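Local coordinates for protein AlyGC mutant - R241A (Glaciecola chathamensis S18K6, PDB 5GKQ) that is an engineered variant of an alginate lyase of polysaccharide lyase family 6, enzymes that cleave alginate by beta-elimination, at residues Val58-Gln63 / Ser76-Lys81; His241-Ile246 / Val265-Gln270. One frame throughout, in Å; residues are numbered along the deposited sequence.

Contact 1: residues Val58-Gln63 / Ser76-Lys81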
loop_
_atom_site.group_PDB
_atom_site.type_symbol
_atom_site.label_atom_id
_atom_site.label_comp_id
_atom_site.label_asym_id
_atom_site.label_seq_id
_atom_site.Cartn_x
_atom_site.Cartn_y
_atom_site.Cartn_z
ATOM N N VAL A 58 -35.163 -8.961 3.093
ATOM C CA VAL A 58 -34.346 -10.127 2.824
ATOM C C VAL A 58 -33.035 -9.632 2.244
ATOM O O VAL A 58 -33.025 -8.980 1.198
ATOM C CB VAL A 58 -35.044 -11.095 1.866
ATOM C CG1 VAL A 58 -34.111 -12.228 1.500
ATOM C CG2 VAL A 58 -36.312 -11.605 2.495
ATOM N N PHE A 59 -31.937 -9.938 2.918
ATOM C CA PHE A 59 -30.623 -9.465 2.526
ATOM C C PHE A 59 -29.736 -10.659 2.258
ATOM O O PHE A 59 -29.683 -11.587 3.066
ATOM C CB PHE A 59 -29.990 -8.586 3.607
ATOM C CG PHE A 59 -30.819 -7.401 3.987
ATOM C CD1 PHE A 59 -30.922 -6.307 3.142
ATOM C CD2 PHE A 59 -31.476 -7.367 5.195
ATOM C CE1 PHE A 59 -31.679 -5.215 3.486
ATOM C CE2 PHE A 59 -32.238 -6.275 5.543
ATOM C CZ PHE A 59 -32.342 -5.197 4.680
ATOM N N LEU A 60 -29.042 -10.631 1.137
ATOM C CA LEU A 60 -27.988 -11.594 0.856
ATOM C C LEU A 60 -26.665 -10.853 1.014
ATOM O O LEU A 60 -26.367 -9.941 0.242
ATOM C CB LEU A 60 -28.154 -12.197 -0.533
ATOM C CG LEU A 60 -29.092 -13.419 -0.562
ATOM C CD1 LEU A 60 -30.516 -13.041 -0.270
ATOM C CD2 LEU A 60 -29.023 -14.176 -1.863
ATOM N N THR A 61 -25.890 -11.210 2.031
ATOM C CA THR A 61 -24.672 -10.495 2.371
ATOM C C THR A 61 -23.466 -11.421 2.241
ATOM O O THR A 61 -23.591 -12.572 1.835
ATOM C CB THR A 61 -24.767 -9.922 3.780
ATOM O OG1 THR A 61 -24.696 -10.989 4.722
ATOM C CG2 THR A 61 -26.069 -9.201 3.954
ATOM N N GLY A 62 -22.282 -10.900 2.576
ATOM C CA GLY A 62 -21.077 -11.706 2.496
ATOM C C GLY A 62 -20.845 -12.213 1.093
ATOM O O GLY A 62 -21.085 -11.512 0.109
ATOM N N GLN A 63 -20.386 -13.458 0.987
ATOM C CA GLN A 63 -20.063 -14.060 -0.310
ATOM C C GLN A 63 -21.279 -14.796 -0.867
ATOM O O GLN A 63 -21.348 -16.026 -0.884
ATOM C CB GLN A 63 -18.882 -15.007 -0.180
ATOM C CG GLN A 63 -17.923 -14.644 0.932
ATOM C CD GLN A 63 -17.249 -13.342 0.669
ATOM O OE1 GLN A 63 -17.122 -12.492 1.545
ATOM N NE2 GLN A 63 -16.831 -13.166 -0.555
ATOM N N SER A 76 -37.309 -12.257 -7.378
ATOM C CA SER A 76 -37.815 -10.931 -7.075
ATOM C C SER A 76 -37.645 -10.614 -5.601
ATOM O O SER A 76 -37.620 -11.504 -4.757
ATOM C CB SER A 76 -39.287 -10.797 -7.456
ATOM O OG SER A 76 -40.110 -11.160 -6.367
ATOM N N GLY A 77 -37.519 -9.327 -5.304
ATOM C CA GLY A 77 -37.546 -8.870 -3.928
ATOM C C GLY A 77 -36.342 -9.248 -3.102
ATOM O O GLY A 77 -36.493 -9.583 -1.925
ATOM N N LEU A 78 -35.149 -9.190 -3.683
ATOM C CA LEU A 78 -33.905 -9.466 -2.982
ATOM C C LEU A 78 -33.028 -8.215 -2.923
ATOM O O LEU A 78 -33.096 -7.355 -3.805
ATOM C CB LEU A 78 -33.154 -10.592 -3.684
ATOM C CG LEU A 78 -33.928 -11.900 -3.793
ATOM C CD1 LEU A 78 -33.102 -12.937 -4.528
ATOM C CD2 LEU A 78 -34.273 -12.380 -2.407
ATOM N N VAL A 79 -32.186 -8.126 -1.891
ATOM C CA VAL A 79 -31.242 -7.018 -1.720
ATOM C C VAL A 79 -29.852 -7.590 -1.455
ATOM O O VAL A 79 -29.606 -8.151 -0.383
ATOM C CB VAL A 79 -31.658 -6.075 -0.584
ATOM C CG1 VAL A 79 -30.559 -5.082 -0.274
ATOM C CG2 VAL A 79 -32.930 -5.356 -0.945
ATOM N N PHE A 80 -28.943 -7.440 -2.413
ATOM C CA PHE A 80 -27.541 -7.791 -2.197
ATOM C C PHE A 80 -26.788 -6.587 -1.640
ATOM O O PHE A 80 -26.833 -5.501 -2.221
ATOM C CB PHE A 80 -26.863 -8.250 -3.487
ATOM C CG PHE A 80 -27.374 -9.558 -4.037
ATOM C CD1 PHE A 80 -28.446 -9.585 -4.900
ATOM C CD2 PHE A 80 -26.743 -10.746 -3.736
ATOM C CE1 PHE A 80 -28.901 -10.774 -5.428
ATOM C CE2 PHE A 80 -27.200 -11.939 -4.260
ATOM C CZ PHE A 80 -28.283 -11.950 -5.109
ATOM N N LYS A 81 -26.097 -6.784 -0.521
ATOM C CA LYS A 81 -25.349 -5.721 0.133
ATOM C C LYS A 81 -24.383 -6.355 1.128
ATOM O O LYS A 81 -24.440 -7.549 1.400
ATOM C CB LYS A 81 -26.285 -4.724 0.817
ATOM C CG LYS A 81 -26.714 -5.145 2.167
ATOM C CD LYS A 81 -27.575 -4.104 2.836
ATOM C CE LYS A 81 -28.025 -4.633 4.201
ATOM N NZ LYS A 81 -28.814 -3.676 5.021
HETATM O O HOH W 1 -35.488 -8.057 -0.027
#
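The ring of F59 carries the end of K81 over one face and has V79 CG1 at its edge, in the ring plane, 3.6 Å from F59 CD1. Strand 58-62 and the strand running through 78-81 lie side by side on successive coils of a parallel beta-helix, consistent with the pectate-lyase-like clan. Their segment axes approach to 4.8 Å at 25°. K81 NZ stands 3.9 Å from the centroid of the F59 ring, a cation-pi contact only 22° off the normal, and K81 CE adds a CH-pi contact to the same face. K81 reaches the ring because CG sits between the backbone N and the carbonyl carbon (chi1 84°) and the chain beyond is fully extended. On the other face of the sheet the ring of F80 meets L60 obliquely, with L60 CD2 3.8 Å from F80 CE2, and V109 of the following coil touches F80 in turn. An alanine in place of F59 is likely to leave the ammonium of K81 without its aromatic face and to open a gap beside V79 CG1. The parallel register, F59 beside V79 and L60 beside F80, is fixed by backbone bonds. L60 N gives a nearly straight bond to V79 O at 3.0 Å. K81 N gives to L60 O at 3.3 Å, whereas the bond from V79 N to V58 O is weak. Beside V58 and G77 one water bridges the coils, accepting from V58 N at 3.3 Å and donating to G77 O at 2.6 Å.

Contact 2: residues His241-Ile246 / Val265-Gln270. With BEM (beta-D-mannopyranuronic acid), chain C.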
loop_
_atom_site.group_PDB
_atom_site.type_symbol
_atom_site.label_atom_id
_atom_site.label_comp_id
_atom_site.label_asym_id
_atom_site.label_seq_id
_atom_site.Cartn_x
_atom_site.Cartn_y
_atom_site.Cartn_z
ATOM N N HIS A 241 -18.792 -2.200 -31.679
ATOM C CA HIS A 241 -18.769 -3.209 -32.722
ATOM C C HIS A 241 -20.195 -3.646 -33.022
ATOM O O HIS A 241 -21.093 -3.500 -32.196
ATOM C CB HIS A 241 -17.925 -4.405 -32.297
ATOM C CG HIS A 241 -16.570 -4.035 -31.786
ATOM N ND1 HIS A 241 -15.629 -3.406 -32.568
ATOM C CD2 HIS A 241 -15.992 -4.222 -30.576
ATOM C CE1 HIS A 241 -14.532 -3.210 -31.859
ATOM N NE2 HIS A 241 -14.726 -3.693 -30.646
ATOM N N GLY A 242 -20.408 -4.162 -34.222
ATOM C CA GLY A 242 -21.700 -4.717 -34.558
ATOM C C GLY A 242 -22.625 -3.746 -35.248
ATOM O O GLY A 242 -22.648 -2.564 -34.905
ATOM N N ASN A 243 -23.412 -4.248 -36.195
ATOM C CA ASN A 243 -24.163 -3.448 -37.151
ATOM C C ASN A 243 -25.665 -3.594 -36.938
ATOM O O ASN A 243 -26.132 -4.425 -36.170
ATOM C CB ASN A 243 -23.808 -3.860 -38.584
ATOM C CG ASN A 243 -22.329 -4.162 -38.762
ATOM O OD1 ASN A 243 -21.465 -3.371 -38.381
ATOM N ND2 ASN A 243 -22.032 -5.315 -39.347
ATOM N N GLY A 244 -26.432 -2.771 -37.637
ATOM C CA GLY A 244 -27.875 -2.890 -37.644
ATOM C C GLY A 244 -28.604 -2.443 -36.395
ATOM O O GLY A 244 -29.798 -2.716 -36.269
ATOM N N ASN A 245 -27.938 -1.756 -35.479
ATOM C CA ASN A 245 -28.541 -1.358 -34.227
ATOM C C ASN A 245 -29.377 -0.101 -34.405
ATOM O O ASN A 245 -29.158 0.694 -35.310
ATOM C CB ASN A 245 -27.461 -1.127 -33.193
ATOM C CG ASN A 245 -26.577 -2.324 -33.034
ATOM O OD1 ASN A 245 -26.963 -3.303 -32.418
ATOM N ND2 ASN A 245 -25.384 -2.259 -33.590
ATOM N N ILE A 246 -30.354 0.080 -33.524
ATOM C CA ILE A 246 -31.170 1.286 -33.534
ATOM C C ILE A 246 -31.103 1.950 -32.165
ATOM O O ILE A 246 -31.334 1.303 -31.135
ATOM C CB ILE A 246 -32.626 1.019 -33.944
ATOM C CG1 ILE A 246 -33.468 2.278 -33.772
ATOM C CG2 ILE A 246 -33.207 -0.072 -33.119
ATOM C CD1 ILE A 246 -34.777 2.277 -34.567
ATOM N N VAL A 265 -21.225 6.830 -33.069
ATOM C CA VAL A 265 -21.642 5.971 -34.169
ATOM C C VAL A 265 -20.412 5.381 -34.845
ATOM O O VAL A 265 -19.540 6.105 -35.335
ATOM C CB VAL A 265 -22.513 6.739 -35.174
ATOM C CG1 VAL A 265 -23.100 5.788 -36.223
ATOM C CG2 VAL A 265 -23.615 7.494 -34.440
ATOM N N ILE A 266 -20.363 4.075 -34.900
ATOM C CA ILE A 266 -19.314 3.374 -35.540
ATOM C C ILE A 266 -20.016 2.262 -36.278
ATOM O O ILE A 266 -21.070 1.870 -35.904
ATOM C CB ILE A 266 -18.395 2.767 -34.517
ATOM C CG1 ILE A 266 -17.939 3.819 -33.556
ATOM C CG2 ILE A 266 -17.174 2.220 -35.176
ATOM C CD1 ILE A 266 -17.009 3.299 -32.519
ATOM N N ASN A 267 -19.431 1.763 -37.335
ATOM C CA ASN A 267 -19.997 0.668 -38.082
ATOM C C ASN A 267 -21.158 0.890 -39.010
ATOM O O ASN A 267 -21.438 1.972 -39.411
ATOM C CB ASN A 267 -20.213 -0.536 -37.201
ATOM C CG ASN A 267 -19.090 -0.752 -36.262
ATOM O OD1 ASN A 267 -18.030 -1.138 -36.642
ATOM N ND2 ASN A 267 -19.330 -0.507 -35.022
ATOM N N ARG A 268 -21.819 -0.187 -39.367
ATOM C CA ARG A 268 -22.872 -0.172 -40.351
ATOM C C ARG A 268 -24.329 -0.223 -39.988
ATOM O O ARG A 268 -24.697 -0.826 -39.039
ATOM C CB ARG A 268 -22.671 -1.433 -41.168
ATOM C CG ARG A 268 -22.144 -1.265 -42.563
ATOM C CD ARG A 268 -21.752 -2.601 -43.165
ATOM N NE ARG A 268 -20.611 -3.155 -42.470
ATOM C CZ ARG A 268 -20.419 -4.447 -42.293
ATOM N NH1 ARG A 268 -19.356 -4.886 -41.647
ATOM N NH2 ARG A 268 -21.294 -5.298 -42.771
ATOM N N ASP A 269 -25.147 0.413 -40.807
ATOM C CA ASP A 269 -26.608 0.310 -40.748
ATOM C C ASP A 269 -27.186 0.746 -39.406
ATOM O O ASP A 269 -28.220 0.231 -38.979
ATOM C CB ASP A 269 -27.080 -1.106 -41.085
ATOM C CG ASP A 269 -26.667 -1.545 -42.472
ATOM O OD1 ASP A 269 -26.652 -0.706 -43.397
ATOM O OD2 ASP A 269 -26.351 -2.738 -42.645
ATOM N N GLN A 270 -26.541 1.699 -38.743
ATOM C CA GLN A 270 -27.018 2.222 -37.475
ATOM C C GLN A 270 -28.042 3.317 -37.725
ATOM O O GLN A 270 -27.840 4.192 -38.572
ATOM C CB GLN A 270 -25.863 2.786 -36.646
ATOM C CG GLN A 270 -24.546 2.024 -36.758
ATOM C CD GLN A 270 -24.547 0.729 -35.972
ATOM O OE1 GLN A 270 -25.597 0.179 -35.670
ATOM N NE2 GLN A 270 -23.365 0.235 -35.644
HETATM C C1 BEM C . -11.957 -3.941 -25.876
HETATM C C2 BEM C . -12.449 -4.286 -27.252
HETATM O O2 BEM C . -13.822 -4.534 -27.020
HETATM C C3 BEM C . -12.319 -3.250 -28.362
HETATM O O3 BEM C . -13.506 -3.293 -29.167
HETATM C C4 BEM C . -12.074 -1.815 -27.921
HETATM O O4 BEM C . -10.827 -1.395 -28.470
HETATM C C5 BEM C . -12.052 -1.586 -26.420
HETATM O O5 BEM C . -11.391 -2.654 -25.756
HETATM C C6 BEM C . -13.429 -1.377 -25.872
HETATM O O6B BEM C . -13.526 -1.425 -24.640
HETATM O O6A BEM C . -14.261 -0.771 -26.574
#
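The amide nitrogen of N243 overlaps one face of the R268 guanidinium: N243 ND2 lies 3.3 Å above the guanidinium plane, displaced toward its rim, with the two planes 42° apart. The other branch of the amide, N243 OD1, takes a weak bond from R268 N at 3.4 Å. The backbones add a shorter bond here, from G244 N to R268 O at 3.0 Å.

Deeper in the contact the buried amide of Q270 uses both its ends. Its chain bends at chi2 (-76°), bringing OE1 to N245 and NE2 to G242. Q270 OE1 accepts twice: from N245 N at 3.0 Å, nearly along the C=O axis, and from N245 ND2 at 3.2 Å, on a lone pair in the carbonyl plane. Q270 NE2 likewise gives two bonds, to G242 O at 3.0 Å and, within its own segment, to I266 O at 2.8 Å. Four bonds thus fix the rotation of this amide. N245, whose amide lies within 24° of coplanar with that of Q270, is also held by its OD1 accepting from N223 N of the preceding coil. At the start of 241-246, the side chain of H241 points away from 265-270; H241 belongs to the glycan pocket, where its modelled approach to the mannuronate is too close to interpret. Such turns, stacked between successive coils through polar side chains, are characteristic of a right-handed parallel beta-helix, here beside its substrate-binding site.

Overall arrangement
Followed from the N terminus, the chain closes contact 1 first: after 58-63 only 12 residues intervene before 76-81 comes back alongside, so the contact marks one coil close to the start of the beta-helix. Contact 2 opens much later and closes in the same manner, with 18 residues between its segments. The two are in series, neither enclosing nor crossing the other, and they do not touch: their centres are 37 Å apart and their nearest atoms about 28 Å. Contact 1 joins strands 58-62 and 73-81, whereas contact 2 joins the turns that follow strands 236-241 and 263-265, the first of which begins at H241, a residue of the glycan pocket.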